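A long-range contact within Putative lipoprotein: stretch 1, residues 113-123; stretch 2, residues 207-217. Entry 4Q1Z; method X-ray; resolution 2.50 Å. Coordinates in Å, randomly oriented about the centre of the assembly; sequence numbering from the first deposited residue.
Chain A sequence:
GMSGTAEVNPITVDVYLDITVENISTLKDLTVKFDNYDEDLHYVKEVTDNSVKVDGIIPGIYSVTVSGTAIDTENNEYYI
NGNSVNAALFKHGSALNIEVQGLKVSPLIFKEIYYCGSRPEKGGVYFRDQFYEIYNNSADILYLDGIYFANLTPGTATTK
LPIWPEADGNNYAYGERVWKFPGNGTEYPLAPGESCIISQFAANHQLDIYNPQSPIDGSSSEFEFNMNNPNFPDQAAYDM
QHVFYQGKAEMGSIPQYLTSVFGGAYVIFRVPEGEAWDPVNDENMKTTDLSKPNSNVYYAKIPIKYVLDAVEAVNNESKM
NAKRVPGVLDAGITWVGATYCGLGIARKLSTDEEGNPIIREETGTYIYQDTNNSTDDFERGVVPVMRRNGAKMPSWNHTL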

# COMPACT_ATOMS: atom_id res chain seq x y z
N ILE A 113 7.56 6.27 1.73
CA ILE A 113 7.78 7.15 0.57
C ILE A 113 8.86 8.22 0.91
O ILE A 113 8.77 8.88 1.96
CB ILE A 113 6.44 7.83 0.07
CG1 ILE A 113 5.33 6.78 -0.23
CG2 ILE A 113 6.71 8.74 -1.14
CD1 ILE A 113 3.89 7.34 -0.47
N TYR A 114 9.85 8.38 0.02
CA TYR A 114 10.90 9.40 0.16
C TYR A 114 10.95 10.19 -1.13
O TYR A 114 11.15 9.61 -2.19
CB TYR A 114 12.22 8.76 0.55
CG TYR A 114 13.42 9.68 0.50
CD1 TYR A 114 13.41 10.92 1.15
CD2 TYR A 114 14.60 9.29 -0.13
CE1 TYR A 114 14.53 11.75 1.15
CE2 TYR A 114 15.71 10.12 -0.15
CZ TYR A 114 15.67 11.35 0.47
OH TYR A 114 16.77 12.16 0.44
N TYR A 115 10.68 11.52 -1.07
CA TYR A 115 10.52 12.38 -2.25
C TYR A 115 11.25 13.74 -2.26
O TYR A 115 11.31 14.37 -3.33
CB TYR A 115 9.01 12.70 -2.43
CG TYR A 115 8.35 13.40 -1.25
CD1 TYR A 115 8.48 14.77 -1.06
CD2 TYR A 115 7.55 12.69 -0.35
CE1 TYR A 115 7.92 15.41 0.05
CE2 TYR A 115 6.95 13.32 0.74
CZ TYR A 115 7.13 14.69 0.93
OH TYR A 115 6.55 15.35 1.98
N CYS A 116 11.69 14.26 -1.11
CA CYS A 116 12.14 15.65 -1.05
C CYS A 116 13.60 15.89 -1.51
O CYS A 116 14.05 17.05 -1.60
CB CYS A 116 11.89 16.25 0.33
SG CYS A 116 12.99 15.61 1.61
N GLY A 117 14.32 14.81 -1.81
CA GLY A 117 15.72 14.96 -2.18
C GLY A 117 16.59 15.18 -0.95
O GLY A 117 16.09 15.26 0.18
N SER A 118 17.90 15.26 -1.17
CA SER A 118 18.87 15.45 -0.09
C SER A 118 19.94 16.47 -0.53
O SER A 118 19.91 16.92 -1.67
CB SER A 118 19.50 14.12 0.29
OG SER A 118 19.94 13.42 -0.86
N ARG A 119 20.84 16.85 0.40
CA ARG A 119 21.90 17.81 0.11
C ARG A 119 23.29 17.19 0.20
O ARG A 119 23.69 16.79 1.30
CB ARG A 119 21.83 19.00 1.09
CG ARG A 119 20.70 19.98 0.83
CD ARG A 119 20.42 20.80 2.08
NE ARG A 119 19.22 21.61 1.97
CZ ARG A 119 19.19 22.86 1.50
NH1 ARG A 119 20.31 23.44 1.08
NH2 ARG A 119 18.05 23.52 1.43
N PRO A 120 24.09 17.15 -0.89
CA PRO A 120 25.47 16.64 -0.76
C PRO A 120 26.33 17.67 -0.05
O PRO A 120 26.06 18.88 -0.16
CB PRO A 120 25.91 16.40 -2.21
CG PRO A 120 24.71 16.64 -3.07
CD PRO A 120 23.83 17.56 -2.29
N GLU A 121 27.34 17.21 0.72
CA GLU A 121 28.29 18.08 1.43
C GLU A 121 29.14 18.77 0.40
O GLU A 121 29.52 19.93 0.61
CB GLU A 121 29.15 17.30 2.42
CG GLU A 121 28.65 17.36 3.86
CD GLU A 121 29.39 16.51 4.88
OE1 GLU A 121 30.64 16.57 4.92
OE2 GLU A 121 28.71 15.80 5.67
N LYS A 122 29.38 18.08 -0.75
CA LYS A 122 30.14 18.55 -1.92
C LYS A 122 29.45 19.73 -2.61
O LYS A 122 30.08 20.39 -3.44
CB LYS A 122 30.37 17.41 -2.93
CG LYS A 122 29.15 16.93 -3.68
CD LYS A 122 29.44 15.75 -4.58
CE LYS A 122 28.27 15.47 -5.49
NZ LYS A 122 28.45 14.23 -6.27
N GLY A 123 28.19 19.98 -2.26
CA GLY A 123 27.41 21.08 -2.80
C GLY A 123 26.28 20.63 -3.68
O GLY A 123 26.20 19.44 -4.04
N LEU A 207 27.34 6.68 -3.37
CA LEU A 207 28.63 6.74 -4.07
C LEU A 207 29.06 8.19 -4.18
O LEU A 207 28.21 9.06 -4.32
CB LEU A 207 28.52 6.13 -5.47
CG LEU A 207 28.20 4.65 -5.58
CD1 LEU A 207 28.02 4.26 -7.01
CD2 LEU A 207 29.27 3.80 -4.94
N ASP A 208 30.38 8.46 -4.15
CA ASP A 208 30.93 9.82 -4.22
C ASP A 208 30.44 10.60 -5.46
O ASP A 208 30.28 11.82 -5.36
CB ASP A 208 32.46 9.80 -4.16
CG ASP A 208 33.05 9.35 -2.82
OD1 ASP A 208 32.32 9.38 -1.80
OD2 ASP A 208 34.25 8.98 -2.80
N ILE A 209 30.13 9.90 -6.57
CA ILE A 209 29.62 10.49 -7.81
C ILE A 209 28.18 11.01 -7.68
O ILE A 209 27.77 11.81 -8.51
CB ILE A 209 29.70 9.51 -9.01
CG1 ILE A 209 29.02 8.15 -8.69
CG2 ILE A 209 31.14 9.35 -9.50
CD1 ILE A 209 28.89 7.23 -9.86
N TYR A 210 27.42 10.52 -6.67
CA TYR A 210 26.02 10.88 -6.50
C TYR A 210 25.81 11.79 -5.27
O TYR A 210 25.88 13.02 -5.42
CB TYR A 210 25.14 9.61 -6.46
CG TYR A 210 25.21 8.81 -7.74
CD1 TYR A 210 25.23 9.44 -8.98
CD2 TYR A 210 25.29 7.42 -7.72
CE1 TYR A 210 25.33 8.71 -10.17
CE2 TYR A 210 25.36 6.68 -8.90
CZ TYR A 210 25.36 7.33 -10.12
OH TYR A 210 25.42 6.64 -11.30
N ASN A 211 25.55 11.22 -4.08
CA ASN A 211 25.38 11.97 -2.84
C ASN A 211 25.75 11.10 -1.65
O ASN A 211 24.86 10.47 -1.10
CB ASN A 211 23.94 12.52 -2.69
CG ASN A 211 23.75 13.34 -1.43
OD1 ASN A 211 24.67 13.56 -0.64
ND2 ASN A 211 22.54 13.77 -1.20
N PRO A 212 27.00 11.11 -1.15
CA PRO A 212 27.33 10.29 0.03
C PRO A 212 26.43 10.52 1.27
O PRO A 212 26.37 9.65 2.14
CB PRO A 212 28.78 10.66 0.32
CG PRO A 212 29.32 11.08 -0.99
CD PRO A 212 28.20 11.81 -1.66
N GLN A 213 25.70 11.66 1.33
CA GLN A 213 24.79 12.03 2.43
C GLN A 213 23.34 11.63 2.13
O GLN A 213 22.42 11.99 2.89
CB GLN A 213 24.87 13.55 2.72
CG GLN A 213 26.18 14.02 3.38
CD GLN A 213 27.35 14.07 2.44
OE1 GLN A 213 27.28 14.60 1.32
NE2 GLN A 213 28.47 13.53 2.87
N SER A 214 23.11 10.86 1.05
CA SER A 214 21.76 10.36 0.74
C SER A 214 21.41 9.31 1.79
O SER A 214 22.32 8.58 2.21
CB SER A 214 21.69 9.79 -0.67
OG SER A 214 20.38 9.34 -0.94
N PRO A 215 20.16 9.23 2.29
CA PRO A 215 19.87 8.26 3.36
C PRO A 215 19.86 6.78 2.94
O PRO A 215 19.92 5.91 3.81
CB PRO A 215 18.47 8.67 3.82
CG PRO A 215 17.86 9.31 2.63
CD PRO A 215 18.97 10.04 1.95
N ILE A 216 19.75 6.50 1.62
CA ILE A 216 19.64 5.12 1.13
C ILE A 216 20.57 4.79 -0.05
O ILE A 216 21.10 5.69 -0.73
CB ILE A 216 18.15 4.84 0.69
CG1 ILE A 216 17.59 5.99 -0.18
CG2 ILE A 216 17.24 4.57 1.89
CD1 ILE A 216 17.08 5.62 -1.43
N ASP A 217 20.73 3.47 -0.29
CA ASP A 217 21.35 2.81 -1.44
C ASP A 217 20.16 2.20 -2.17
O ASP A 217 19.58 1.25 -1.66
CB ASP A 217 22.42 1.77 -1.00
CG ASP A 217 22.92 0.79 -2.07
OD1 ASP A 217 22.51 0.92 -3.23
OD2 ASP A 217 23.67 -0.14 -1.72
O HOH W 1 28.95 15.03 -0.98

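The most unusual feature of this contact is the way a single lysine gathers the carbonyls of a turn that lies far away in sequence. Lys122 extends with chi2, chi3 and chi4 all t, and Lys122 NZ donates hydrogen bonds to Asp208 O at 3.2 Å and to Tyr210 O at 3.0 Å; Ile209 O also lies 3.4 Å from Lys122 NZ. The acceptors belong to the type I turn from Leu207 to Tyr210, itself closed by Tyr210 N donating to Leu207 O at 2.9 Å. An ammonium group carries three hydrogens and a positive charge, so it suits a cluster of carbonyl oxygens.

The principle at work is that two irregular segments can be joined without a shared sheet, provided that side chains reach for backbone. Apart from the strand end at 113-114, neither stretch has regular secondary structure here. Turns supply the order instead: Pro120 to Gly123 and Asn211 to Ser214 are both type I, closed by Gly123 N to Pro120 O at 3.2 Å and Ser214 N to Asn211 O at 2.8 Å. The chains come close at Pro120 and Asn211, whose CA atoms are 5.1 Å apart.

Gln213 provides the reciprocal bond. Its CB points toward the first stretch, and Gln213 OE1 accepts from Glu121 N at 2.7 Å, with an N-H...O angle of 162°, close to linear. Thus a side-chain amide takes the part that a backbone carbonyl would play in a sheet. Water 1 extends the link, donating to Gln213 OE1 at 2.9 Å and accepting from Lys122 N at 3.1 Å, so that one carbonyl oxygen serves two successive backbone amides, one directly and one through solvent.

Asn211 works on both its own turn and the partner chain. Asn211 OD1 accepts from Gln213 N at 2.9 Å, bracing the turn, and sits 3.2 Å from Pro120 CA. On the other branch of the amide, Asn211 ND2 approaches Ser118 OG to 2.6 Å.

Toward the strand end the chemistry becomes apolar. The CB of Tyr114 and that of Pro215 each point toward the opposing stretch, bringing Tyr114 CE2 within 3.6 Å of Pro215 CG. Ile216 adds a looser contact, with Ile216 CG1 4.5 Å from Tyr114 CD2. Both meet the ring obliquely, while the tyrosine hydroxyl is satisfied elsewhere in the structure. The contact buries 492 Å² in all, counting both sides.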